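Local coordinates for ethanolamine kinase Pv091845 (Plasmodium vivax, PDB 2QG7), which probably catalyses the ATP-dependent phosphorylation of ethanolamine, the first step of phosphatidylethanolamine biosynthesis, at residues C293-L297 with Y362-H367; E387-I391 with I403-I407; Q411-I415 with F454-V458; S417-L423 with R445-S449. Residues are numbered along the deposited sequence.

Contact 1 (C293-L297 with Y362-H367); sequences CHCDL and YDIANH
Residues 293-297 carry the start of the HxDxxxxN signature (His294 to Asn301), the catalytic loop of the kinase-like fold, and show how a helix, here 362-367, can hold such a loop by its backbone amides. With His294 at -74/-48, the amides of His294 and Cys295 both face the Asp363 carboxylate: His294 N donates to Asp363 OD2 (2.8 Å) and Cys295 N to Asp363 OD1 (2.9 Å). Cys295, in the left-handed region (86/-8), then turns the chain toward Leu297. Asp363 OD2 also accepts from His210, OD1 from water 3. Within the loop, Asp296 N donates to His294 ND1 (3.2 Å), while His294 NE2 bonds to Ile350. Asn366 (chi1 t) gives ND2 to waters 2 and 3, water 2 continuing to Asp296 OD1; Asn366 OD1 is hydrogen-bonded to Ser417. Water 1 joins Cys295 O to Tyr362 OH. Where the CA atoms of Leu297 and His367 are 5.3 Å apart, His367 (chi1 t) directs ND1 almost linearly (170°) to Leu297 O at 2.8 Å.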
loop_
_atom_site.group_PDB
_atom_site.type_symbol
_atom_site.label_atom_id
_atom_site.label_comp_id
_atom_site.label_asym_id
_atom_site.label_seq_id
_atom_site.Cartn_x
_atom_site.Cartn_y
_atom_site.Cartn_z
ATOM N N CYS D 293 13.244 -21.507 15.541
ATOM C CA CYS D 293 12.148 -20.577 15.272
ATOM C C CYS D 293 11.203 -21.103 14.192
ATOM O O CYS D 293 11.577 -21.915 13.375
ATOM C CB CYS D 293 12.742 -19.246 14.859
ATOM S SG CYS D 293 13.609 -18.372 16.190
ATOM N N HIS D 294 9.953 -20.658 14.212
ATOM C CA HIS D 294 9.043 -20.918 13.097
ATOM C C HIS D 294 9.347 -20.064 11.848
ATOM O O HIS D 294 9.420 -20.590 10.710
ATOM C CB HIS D 294 7.607 -20.724 13.533
ATOM C CG HIS D 294 6.613 -21.103 12.471
ATOM N ND1 HIS D 294 6.330 -20.291 11.385
ATOM C CD2 HIS D 294 5.833 -22.198 12.333
ATOM C CE1 HIS D 294 5.424 -20.876 10.627
ATOM N NE2 HIS D 294 5.102 -22.032 11.180
ATOM N N CYS D 295 9.526 -18.756 12.073
ATOM C CA CYS D 295 10.024 -17.773 11.066
ATOM C C CYS D 295 8.991 -17.149 10.130
ATOM O O CYS D 295 9.334 -16.237 9.394
ATOM C CB CYS D 295 11.202 -18.316 10.256
ATOM S SG CYS D 295 12.578 -18.870 11.241
ATOM N N ASP D 296 7.754 -17.661 10.169
ATOM C CA ASP D 296 6.654 -17.226 9.326
ATOM C C ASP D 296 5.333 -17.342 10.078
ATOM O O ASP D 296 4.342 -17.935 9.636
ATOM C CB ASP D 296 6.632 -18.006 8.002
ATOM C CG ASP D 296 5.795 -17.321 6.954
ATOM O OD1 ASP D 296 5.573 -16.070 7.053
ATOM O OD2 ASP D 296 5.320 -18.035 6.045
ATOM N N LEU D 297 5.321 -16.760 11.258
ATOM C CA LEU D 297 4.198 -16.975 12.148
ATOM C C LEU D 297 3.101 -15.959 11.898
ATOM O O LEU D 297 2.709 -15.205 12.784
ATOM C CB LEU D 297 4.676 -17.002 13.587
ATOM C CG LEU D 297 3.930 -17.919 14.577
ATOM C CD1 LEU D 297 4.000 -19.430 14.238
ATOM C CD2 LEU D 297 4.441 -17.641 16.006
ATOM N N TYR D 362 13.626 -12.412 17.062
ATOM C CA TYR D 362 13.114 -12.353 15.694
ATOM C C TYR D 362 11.702 -12.980 15.485
ATOM O O TYR D 362 10.831 -12.358 14.864
ATOM C CB TYR D 362 14.092 -12.970 14.729
ATOM C CG TYR D 362 13.581 -12.915 13.336
ATOM C CD1 TYR D 362 13.742 -11.756 12.549
ATOM C CD2 TYR D 362 12.904 -14.012 12.786
ATOM C CE1 TYR D 362 13.265 -11.704 11.236
ATOM C CE2 TYR D 362 12.388 -13.960 11.475
ATOM C CZ TYR D 362 12.587 -12.806 10.708
ATOM O OH TYR D 362 12.080 -12.786 9.425
ATOM N N ASP D 363 11.498 -14.196 16.003
ATOM C CA ASP D 363 10.247 -14.908 15.836
ATOM C C ASP D 363 9.067 -14.236 16.512
ATOM O O ASP D 363 7.952 -14.302 16.013
ATOM C CB ASP D 363 10.400 -16.339 16.339
ATOM C CG ASP D 363 9.645 -17.365 15.489
ATOM O OD1 ASP D 363 9.223 -17.042 14.335
ATOM O OD2 ASP D 363 9.501 -18.502 15.996
ATOM N N ILE D 364 9.304 -13.582 17.627
ATOM C CA ILE D 364 8.273 -12.878 18.357
ATOM C C ILE D 364 7.907 -11.526 17.703
ATOM O O ILE D 364 6.723 -11.217 17.552
ATOM C CB ILE D 364 8.674 -12.669 19.871
ATOM C CG1 ILE D 364 9.073 -14.025 20.494
ATOM C CG2 ILE D 364 7.532 -11.945 20.683
ATOM C CD1 ILE D 364 9.798 -13.922 21.860
ATOM N N ALA D 365 8.912 -10.742 17.328
ATOM C CA ALA D 365 8.711 -9.458 16.661
ATOM C C ALA D 365 8.124 -9.627 15.247
ATOM O O ALA D 365 7.292 -8.822 14.819
ATOM C CB ALA D 365 10.024 -8.655 16.627
ATOM N N ASN D 366 8.567 -10.662 14.525
ATOM C CA ASN D 366 7.985 -11.030 13.250
ATOM C C ASN D 366 6.515 -11.389 13.418
ATOM O O ASN D 366 5.703 -10.956 12.622
ATOM C CB ASN D 366 8.779 -12.141 12.610
ATOM C CG ASN D 366 8.259 -12.537 11.216
ATOM O OD1 ASN D 366 8.395 -11.769 10.246
ATOM N ND2 ASN D 366 7.668 -13.726 11.116
ATOM N N HIS D 367 6.150 -12.087 14.485
ATOM C CA HIS D 367 4.787 -12.425 14.763
ATOM C C HIS D 367 3.962 -11.183 15.090
ATOM O O HIS D 367 2.791 -11.065 14.723
ATOM C CB HIS D 367 4.709 -13.435 15.921
ATOM C CG HIS D 367 3.301 -13.778 16.319
ATOM N ND1 HIS D 367 2.397 -14.336 15.443
ATOM C CD2 HIS D 367 2.635 -13.615 17.486
ATOM C CE1 HIS D 367 1.236 -14.509 16.047
ATOM N NE2 HIS D 367 1.346 -14.073 17.287
HETATM O O HOH W 1 11.647 -15.224 8.405
HETATM O O HOH W 2 5.813 -13.906 9.036
HETATM O O HOH W 3 7.495 -15.155 13.186
#

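Contact 2 (E387-I391 with I403-I407); sequences EYHFI and INQLI
Two consecutive helices, 384-395 and 400-410, meet here in the helical part of the kinase-like fold, and the contact illustrates how branched aliphatic side chains fill the space between a steeply crossed pair. Over segments 387-391 and 403-407 the axes approach to 9.5 Å, with 116° between their N-to-C directions. The register runs in opposite order: Ile391 faces Ile403 (CA atoms 6.1 Å apart) and Glu387 faces Ile407 (6.8 Å).

All three isoleucines adopt the same mt rotamer. Ile391 sends CG2 to CG2 of Ile403 (3.7 Å) and to CD2 of Leu406 (3.7 Å), while its CD1 meets CG1 of Ile407 at 3.8 Å. Leu406 takes the tp conformation. Tyr388 leaves its helix sideways, but chi1 t and chi2 near 90° lay the ring along the partner helix. Tyr388 CD1 packs on Ile403 CG2 at 3.3 Å. Tyr388 CD1 is also 3.8 Å from Ile407 CD1, and Tyr388 CE1 comes within 3.6 Å of Asn404 OD1. Ile407 CD1 and Asn404 OD1 both lie at the ring edge. Glu387, with chi1 m and chi2 t, passes Ile407, its OE1 3.6 Å from Ile407 CG2, while its OE2 is hydrogen-bonded to Tyr414 on helix 413-430.

With no polar bonds between the two segments, the contact is held by close packing of aliphatic groups and one aromatic ring, and so depends on shape rather than on directed bonds.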
loop_
_atom_site.group_PDB
_atom_site.type_symbol
_atom_site.label_atom_id
_atom_site.label_comp_id
_atom_site.label_asym_id
_atom_site.label_seq_id
_atom_site.Cartn_x
_atom_site.Cartn_y
_atom_site.Cartn_z
ATOM N N GLU D 387 2.364 -6.348 24.124
ATOM C CA GLU D 387 3.595 -7.113 24.075
ATOM C C GLU D 387 3.845 -7.868 25.405
ATOM O O GLU D 387 4.349 -9.008 25.431
ATOM C CB GLU D 387 4.769 -6.197 23.779
ATOM C CG GLU D 387 4.741 -5.587 22.413
ATOM C CD GLU D 387 5.972 -4.731 22.099
ATOM O OE1 GLU D 387 6.702 -4.331 23.039
ATOM O OE2 GLU D 387 6.190 -4.426 20.891
ATOM N N TYR D 388 3.505 -7.192 26.507
ATOM C CA TYR D 388 3.635 -7.717 27.853
ATOM C C TYR D 388 2.759 -8.978 28.083
ATOM O O TYR D 388 3.252 -10.018 28.563
ATOM C CB TYR D 388 3.268 -6.597 28.838
ATOM C CG TYR D 388 3.579 -6.891 30.276
ATOM C CD1 TYR D 388 4.836 -6.599 30.806
ATOM C CD2 TYR D 388 2.603 -7.469 31.113
ATOM C CE1 TYR D 388 5.124 -6.861 32.130
ATOM C CE2 TYR D 388 2.893 -7.756 32.448
ATOM C CZ TYR D 388 4.155 -7.439 32.946
ATOM O OH TYR D 388 4.435 -7.708 34.267
ATOM N N HIS D 389 1.472 -8.871 27.754
ATOM C CA HIS D 389 0.563 -9.973 27.906
ATOM C C HIS D 389 1.023 -11.239 27.173
ATOM O O HIS D 389 0.833 -12.322 27.671
ATOM C CB HIS D 389 -0.867 -9.569 27.510
ATOM C CG HIS D 389 -1.903 -10.607 27.853
ATOM N ND1 HIS D 389 -2.391 -11.509 26.932
ATOM C CD2 HIS D 389 -2.508 -10.917 29.030
ATOM C CE1 HIS D 389 -3.270 -12.311 27.517
ATOM N NE2 HIS D 389 -3.366 -11.968 28.787
ATOM N N PHE D 390 1.626 -11.106 25.997
ATOM C CA PHE D 390 2.089 -12.262 25.211
ATOM C C PHE D 390 3.315 -12.912 25.849
ATOM O O PHE D 390 3.437 -14.147 25.953
ATOM C CB PHE D 390 2.433 -11.809 23.777
ATOM C CG PHE D 390 2.872 -12.933 22.839
ATOM C CD1 PHE D 390 1.948 -13.579 22.011
ATOM C CD2 PHE D 390 4.217 -13.306 22.737
ATOM C CE1 PHE D 390 2.356 -14.568 21.125
ATOM C CE2 PHE D 390 4.621 -14.323 21.853
ATOM C CZ PHE D 390 3.702 -14.949 21.051
ATOM N N ILE D 391 4.236 -12.042 26.238
ATOM C CA ILE D 391 5.543 -12.440 26.734
ATOM C C ILE D 391 5.421 -13.076 28.125
ATOM O O ILE D 391 6.182 -13.970 28.466
ATOM C CB ILE D 391 6.531 -11.260 26.686
ATOM C CG1 ILE D 391 6.878 -10.979 25.203
ATOM C CG2 ILE D 391 7.793 -11.560 27.507
ATOM C CD1 ILE D 391 7.676 -9.741 24.922
ATOM N N ILE D 403 9.909 -10.278 32.063
ATOM C CA ILE D 403 9.045 -9.830 30.979
ATOM C C ILE D 403 9.535 -8.567 30.278
ATOM O O ILE D 403 9.773 -8.610 29.067
ATOM C CB ILE D 403 7.597 -9.644 31.407
ATOM C CG1 ILE D 403 7.070 -10.929 32.029
ATOM C CG2 ILE D 403 6.728 -9.276 30.193
ATOM C CD1 ILE D 403 5.758 -10.761 32.781
ATOM N N ASN D 404 9.725 -7.478 31.021
ATOM C CA ASN D 404 10.261 -6.207 30.468
ATOM C C ASN D 404 11.618 -6.334 29.768
ATOM O O ASN D 404 11.980 -5.561 28.898
ATOM C CB ASN D 404 10.329 -5.133 31.549
ATOM C CG ASN D 404 8.982 -4.575 31.878
ATOM O OD1 ASN D 404 7.999 -4.885 31.223
ATOM N ND2 ASN D 404 8.913 -3.734 32.887
ATOM N N GLN D 405 12.362 -7.341 30.138
ATOM C CA GLN D 405 13.688 -7.471 29.622
ATOM C C GLN D 405 13.611 -8.136 28.251
ATOM O O GLN D 405 14.487 -7.906 27.385
ATOM C CB GLN D 405 14.482 -8.321 30.611
ATOM C CG GLN D 405 15.955 -8.311 30.404
ATOM C CD GLN D 405 16.731 -8.546 31.693
ATOM O OE1 GLN D 405 16.137 -8.926 32.770
ATOM N NE2 GLN D 405 18.085 -8.324 31.587
ATOM N N LEU D 406 12.596 -8.987 28.058
ATOM C CA LEU D 406 12.385 -9.584 26.748
ATOM C C LEU D 406 11.635 -8.591 25.809
ATOM O O LEU D 406 11.856 -8.596 24.594
ATOM C CB LEU D 406 11.705 -10.962 26.845
ATOM C CG LEU D 406 11.375 -11.761 25.567
ATOM C CD1 LEU D 406 12.564 -11.947 24.562
ATOM C CD2 LEU D 406 10.810 -13.112 25.925
ATOM N N ILE D 407 10.780 -7.750 26.395
ATOM C CA ILE D 407 10.218 -6.590 25.696
ATOM C C ILE D 407 11.301 -5.722 24.990
ATOM O O ILE D 407 11.211 -5.488 23.786
ATOM C CB ILE D 407 9.293 -5.751 26.616
ATOM C CG1 ILE D 407 8.040 -6.546 26.983
ATOM C CG2 ILE D 407 8.863 -4.503 25.929
ATOM C CD1 ILE D 407 7.019 -5.736 27.845
#

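Contact 3 (Q411-I415 with F454-V458); sequences QPFYI and FRSKV
Between the two segments the charged interaction is a cation-pi pair: Lys457 lies over one face of the Tyr414 ring, its NZ 4.4 Å from the centroid and 14° off the normal. The extended middle of the lysine chain (chi2 and chi3 t) lets the neighbouring methylene share that face, CE making a CH-pi contact 3.8 Å from the Tyr414 centroid, while CD approaches Tyr414 CD2 at 3.6 Å. The hydroxyl of the tyrosine (chi1 -89°) is bonded to Glu387.

Aromatic packing continues with Phe454 (chi1 m), whose CE2 is 3.8 Å from Tyr414 CD1; the two planes are inclined at 35° and the centroids 6.0 Å apart. In the kinase-like fold of this family these residues belong to the helical lobe, where the end of the chain, leaving helix 452-455, folds back beside the start of helix 413-430. The register pairs Ile415 with Phe454 (CA atoms 6.5 Å apart) and Pro412 with the last residue, Val458 (5.1 Å).

Among aliphatic contacts, Ile415 CD1 touches Arg455 CD (3.9 Å) and Val458 CG2 (4.1 Å), and Val458 CG2 also packs on Pro412 CB at 3.8 Å. Two side-chain carbons lie against backbone carbonyls: Ile415 CD1 on Phe454 O (3.5 Å) and Gln411 CG on Lys457 O (3.1 Å). Beyond Ile415, the Arg455 guanidinium reaches Phe257 of the second subunit, through a hydrogen bond to its carbonyl and a cation-pi contact with its ring.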
loop_
_atom_site.group_PDB
_atom_site.type_symbol
_atom_site.label_atom_id
_atom_site.label_comp_id
_atom_site.label_asym_id
_atom_site.label_seq_id
_atom_site.Cartn_x
_atom_site.Cartn_y
_atom_site.Cartn_z
ATOM N N GLN D 411 12.690 -5.493 20.300
ATOM C CA GLN D 411 12.350 -4.163 19.773
ATOM C C GLN D 411 13.048 -3.801 18.429
ATOM O O GLN D 411 12.392 -3.350 17.508
ATOM C CB GLN D 411 12.558 -3.118 20.889
ATOM C CG GLN D 411 11.482 -2.113 20.999
ATOM C CD GLN D 411 10.154 -2.682 21.324
ATOM O OE1 GLN D 411 9.117 -2.230 20.810
ATOM N NE2 GLN D 411 10.148 -3.655 22.221
ATOM N N PRO D 412 14.361 -4.044 18.297
ATOM C CA PRO D 412 14.952 -3.822 16.973
ATOM C C PRO D 412 14.681 -4.917 15.910
ATOM O O PRO D 412 15.091 -4.756 14.755
ATOM C CB PRO D 412 16.454 -3.820 17.277
ATOM C CG PRO D 412 16.603 -4.697 18.508
ATOM C CD PRO D 412 15.355 -4.494 19.308
ATOM N N PHE D 413 14.076 -6.045 16.293
ATOM C CA PHE D 413 13.817 -7.144 15.358
ATOM C C PHE D 413 12.560 -6.868 14.519
ATOM O O PHE D 413 12.328 -7.541 13.512
ATOM C CB PHE D 413 13.690 -8.496 16.087
ATOM C CG PHE D 413 14.992 -9.030 16.584
ATOM C CD1 PHE D 413 15.504 -8.622 17.823
ATOM C CD2 PHE D 413 15.724 -9.939 15.815
ATOM C CE1 PHE D 413 16.681 -9.110 18.268
ATOM C CE2 PHE D 413 16.948 -10.447 16.267
ATOM C CZ PHE D 413 17.426 -10.019 17.475
ATOM N N TYR D 414 11.774 -5.885 14.944
ATOM C CA TYR D 414 10.663 -5.392 14.167
ATOM C C TYR D 414 11.110 -4.945 12.755
ATOM O O TYR D 414 10.565 -5.405 11.721
ATOM C CB TYR D 414 10.054 -4.229 14.895
ATOM C CG TYR D 414 8.977 -4.575 15.879
ATOM C CD1 TYR D 414 7.663 -4.789 15.442
ATOM C CD2 TYR D 414 9.251 -4.642 17.265
ATOM C CE1 TYR D 414 6.654 -5.071 16.325
ATOM C CE2 TYR D 414 8.224 -4.926 18.182
ATOM C CZ TYR D 414 6.936 -5.130 17.695
ATOM O OH TYR D 414 5.917 -5.412 18.545
ATOM N N ILE D 415 12.119 -4.069 12.737
ATOM C CA ILE D 415 12.761 -3.611 11.504
ATOM C C ILE D 415 13.469 -4.711 10.740
ATOM O O ILE D 415 13.509 -4.705 9.511
ATOM C CB ILE D 415 13.790 -2.477 11.761
ATOM C CG1 ILE D 415 13.082 -1.229 12.342
ATOM C CG2 ILE D 415 14.473 -2.074 10.431
ATOM C CD1 ILE D 415 14.088 -0.400 13.133
ATOM N N PHE D 454 8.572 2.486 13.758
ATOM C CA PHE D 454 9.316 1.275 13.965
ATOM C C PHE D 454 10.752 1.572 14.320
ATOM O O PHE D 454 11.371 0.783 15.029
ATOM C CB PHE D 454 9.267 0.336 12.738
ATOM C CG PHE D 454 7.949 -0.341 12.559
ATOM C CD1 PHE D 454 7.114 0.004 11.505
ATOM C CD2 PHE D 454 7.532 -1.332 13.454
ATOM C CE1 PHE D 454 5.886 -0.624 11.344
ATOM C CE2 PHE D 454 6.297 -1.960 13.316
ATOM C CZ PHE D 454 5.474 -1.602 12.262
ATOM N N ARG D 455 11.294 2.685 13.831
ATOM C CA ARG D 455 12.673 3.057 14.137
ATOM C C ARG D 455 12.827 3.590 15.580
ATOM O O ARG D 455 13.899 3.493 16.154
ATOM C CB ARG D 455 13.155 4.125 13.150
ATOM C CG ARG D 455 13.435 3.648 11.755
ATOM C CD ARG D 455 14.820 3.082 11.658
ATOM N NE ARG D 455 15.253 2.826 10.294
ATOM C CZ ARG D 455 15.964 3.676 9.543
ATOM N NH1 ARG D 455 16.315 3.345 8.318
ATOM N NH2 ARG D 455 16.323 4.872 9.997
ATOM N N SER D 456 11.773 4.176 16.136
ATOM C CA SER D 456 11.825 4.761 17.459
ATOM C C SER D 456 11.562 3.739 18.576
ATOM O O SER D 456 11.470 4.090 19.772
ATOM C CB SER D 456 10.826 5.902 17.571
ATOM O OG SER D 456 9.507 5.418 17.468
ATOM N N LYS D 457 11.403 2.481 18.164
ATOM C CA LYS D 457 11.218 1.372 19.062
ATOM C C LYS D 457 12.571 1.042 19.670
ATOM O O LYS D 457 12.647 0.746 20.864
ATOM C CB LYS D 457 10.696 0.167 18.276
ATOM C CG LYS D 457 9.186 0.157 18.101
ATOM C CD LYS D 457 8.835 -1.085 17.343
ATOM C CE LYS D 457 7.411 -1.066 16.862
ATOM N NZ LYS D 457 6.480 -0.833 17.973
ATOM N N VAL D 458 13.621 1.111 18.849
ATOM C CA VAL D 458 14.976 0.748 19.250
ATOM C C VAL D 458 15.561 1.652 20.348
ATOM O O VAL D 458 15.243 2.865 20.421
ATOM C CB VAL D 458 15.928 0.765 18.037
ATOM C CG1 VAL D 458 17.370 0.400 18.474
ATOM C CG2 VAL D 458 15.438 -0.220 16.999
#

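Contact 4 (S417-L423 with R445-S449); sequences SHINWGL and RLTAS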
loop_
_atom_site.group_PDB
_atom_site.type_symbol
_atom_site.label_atom_id
_atom_site.label_comp_id
_atom_site.label_asym_id
_atom_site.label_seq_id
_atom_site.Cartn_x
_atom_site.Cartn_y
_atom_site.Cartn_z
ATOM N N SER D 417 12.568 -7.919 10.693
ATOM C CA SER D 417 11.467 -8.614 10.077
ATOM C C SER D 417 10.926 -7.876 8.815
ATOM O O SER D 417 10.608 -8.516 7.822
ATOM C CB SER D 417 10.364 -8.725 11.132
ATOM O OG SER D 417 9.178 -9.195 10.563
ATOM N N HIS D 418 10.843 -6.539 8.857
ATOM C CA HIS D 418 10.530 -5.740 7.657
ATOM C C HIS D 418 11.511 -5.914 6.493
ATOM O O HIS D 418 11.105 -6.057 5.351
ATOM C CB HIS D 418 10.427 -4.252 8.014
ATOM C CG HIS D 418 9.279 -3.930 8.899
ATOM N ND1 HIS D 418 8.005 -4.409 8.664
ATOM C CD2 HIS D 418 9.203 -3.173 10.020
ATOM C CE1 HIS D 418 7.181 -3.945 9.593
ATOM N NE2 HIS D 418 7.884 -3.191 10.428
ATOM N N ILE D 419 12.801 -5.859 6.783
ATOM C CA ILE D 419 13.801 -6.014 5.764
ATOM C C ILE D 419 13.795 -7.407 5.169
ATOM O O ILE D 419 13.855 -7.576 3.948
ATOM C CB ILE D 419 15.203 -5.612 6.298
ATOM C CG1 ILE D 419 15.186 -4.116 6.658
ATOM C CG2 ILE D 419 16.280 -5.940 5.274
ATOM C CD1 ILE D 419 16.417 -3.580 7.457
ATOM N N ASN D 420 13.720 -8.410 6.030
ATOM C CA ASN D 420 13.644 -9.801 5.598
ATOM C C ASN D 420 12.496 -10.048 4.617
ATOM O O ASN D 420 12.696 -10.635 3.555
ATOM C CB ASN D 420 13.526 -10.747 6.825
ATOM C CG ASN D 420 13.568 -12.218 6.433
ATOM O OD1 ASN D 420 14.617 -12.756 6.092
ATOM N ND2 ASN D 420 12.413 -12.865 6.449
ATOM N N TRP D 421 11.292 -9.645 4.980
ATOM C CA TRP D 421 10.147 -9.926 4.144
ATOM C C TRP D 421 9.978 -8.961 2.982
ATOM O O TRP D 421 9.332 -9.316 2.005
ATOM C CB TRP D 421 8.864 -10.032 4.967
ATOM C CG TRP D 421 8.854 -11.317 5.774
ATOM C CD1 TRP D 421 9.025 -11.432 7.118
ATOM C CD2 TRP D 421 8.750 -12.660 5.268
ATOM N NE1 TRP D 421 8.991 -12.751 7.480
ATOM C CE2 TRP D 421 8.839 -13.527 6.372
ATOM C CE3 TRP D 421 8.584 -13.214 3.985
ATOM C CZ2 TRP D 421 8.758 -14.918 6.250
ATOM C CZ3 TRP D 421 8.507 -14.610 3.858
ATOM C CH2 TRP D 421 8.601 -15.445 4.979
ATOM N N GLY D 422 10.549 -7.746 3.104
ATOM C CA GLY D 422 10.719 -6.858 1.964
ATOM C C GLY D 422 11.538 -7.449 0.829
ATOM O O GLY D 422 11.154 -7.326 -0.310
ATOM N N LEU D 423 12.686 -8.054 1.144
ATOM C CA LEU D 423 13.600 -8.540 0.140
ATOM C C LEU D 423 13.117 -9.855 -0.402
ATOM O O LEU D 423 13.288 -10.129 -1.582
ATOM C CB LEU D 423 14.994 -8.717 0.711
ATOM C CG LEU D 423 15.779 -7.550 1.294
ATOM C CD1 LEU D 423 17.066 -8.064 1.943
ATOM C CD2 LEU D 423 16.018 -6.420 0.266
ATOM N N ARG D 445 6.824 -3.250 3.019
ATOM C CA ARG D 445 7.657 -3.763 4.125
ATOM C C ARG D 445 8.957 -2.971 4.258
ATOM O O ARG D 445 9.327 -2.627 5.357
ATOM C CB ARG D 445 7.992 -5.270 4.015
ATOM C CG ARG D 445 6.833 -6.216 4.021
ATOM C CD ARG D 445 5.894 -6.010 5.192
ATOM N NE ARG D 445 6.582 -6.212 6.483
ATOM C CZ ARG D 445 6.707 -7.388 7.104
ATOM N NH1 ARG D 445 7.333 -7.422 8.254
ATOM N NH2 ARG D 445 6.201 -8.526 6.595
ATOM N N LEU D 446 9.648 -2.724 3.144
ATOM C CA LEU D 446 10.868 -1.926 3.132
ATOM C C LEU D 446 10.653 -0.500 3.581
ATOM O O LEU D 446 11.545 0.054 4.200
ATOM C CB LEU D 446 11.519 -1.910 1.760
ATOM C CG LEU D 446 12.281 -3.186 1.358
ATOM C CD1 LEU D 446 12.996 -2.997 0.005
ATOM C CD2 LEU D 446 13.297 -3.685 2.433
ATOM N N THR D 447 9.489 0.088 3.261
ATOM C CA THR D 447 9.087 1.415 3.721
ATOM C C THR D 447 8.935 1.391 5.253
ATOM O O THR D 447 9.363 2.326 5.938
ATOM C CB THR D 447 7.742 1.885 3.038
ATOM O OG1 THR D 447 7.897 1.938 1.614
ATOM C CG2 THR D 447 7.312 3.248 3.483
ATOM N N ALA D 448 8.273 0.339 5.765
ATOM C CA ALA D 448 8.090 0.123 7.204
ATOM C C ALA D 448 9.402 0.055 7.978
ATOM O O ALA D 448 9.423 0.448 9.129
ATOM C CB ALA D 448 7.257 -1.103 7.463
ATOM N N SER D 449 10.472 -0.430 7.357
ATOM C CA SER D 449 11.761 -0.477 7.985
ATOM C C SER D 449 12.384 0.905 8.176
ATOM O O SER D 449 13.234 1.086 9.048
ATOM C CB SER D 449 12.711 -1.351 7.202
ATOM O OG SER D 449 13.086 -0.727 5.992
#
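Arg445 and His418 bury the most surface here, and together they show how a charged side chain can be used inside a helix-helix interface. Arg445, with its first three chi angles all m, enters as a knob among Ser417, His418, Trp421 and Gly422. Its NE donates to His418 ND1 at 3.2 Å, its NH1 makes a weak bond at 3.4 Å to Ser417 OG, a hydroxyl that is also hydrogen-bonded to Asn366, and Trp421 CB covers one face of the guanidinium, 3.5 Å from NH2. That NH2 is bonded to Tyr441.

His418 uses its ring as well as its nitrogen. Ala448 CB stands over the face, 3.5 Å from the centroid and 7° off the normal, and Phe454 and Trp378 meet the ring edge-to-face. Leu446, third in buried area, places CG 4.0 Å from Gly422 CA. A beta carbon on Gly422 would clash with Leu446 CD2, so the lack of a side chain lets helices 413-430 and 438-448 come within 4.9 Å between the CA atoms of Gly422 and Arg445.

Because His418 ND1 accepts the hydrogen bond from Arg445 NE, that nitrogen is not itself protonated, consistent with a neutral ring beside the cation.

In the fold
Helix 360-369 and helix 413-430 tie the four sites into one helical lobe. Contact 1 is the nearest of the four to the chain centre (about 10 Å between centres) and the most polar, its loop held by directed bonds and waters. Contact 4 is fully buried too but mixes a guanidinium with ring and aliphatic packing; a hydrogen bond between the two helices joins it to contact 1. Contacts 2 and 3, about 25 and 22 Å out, both include partly exposed residues; contact 2 is mainly apolar, while contact 3 adds a cation-pi pair and, at the exposed chain end, reaches the second subunit. Contacts 3 and 4 share helix 413-430, whereas contacts 2 and 4 do not touch.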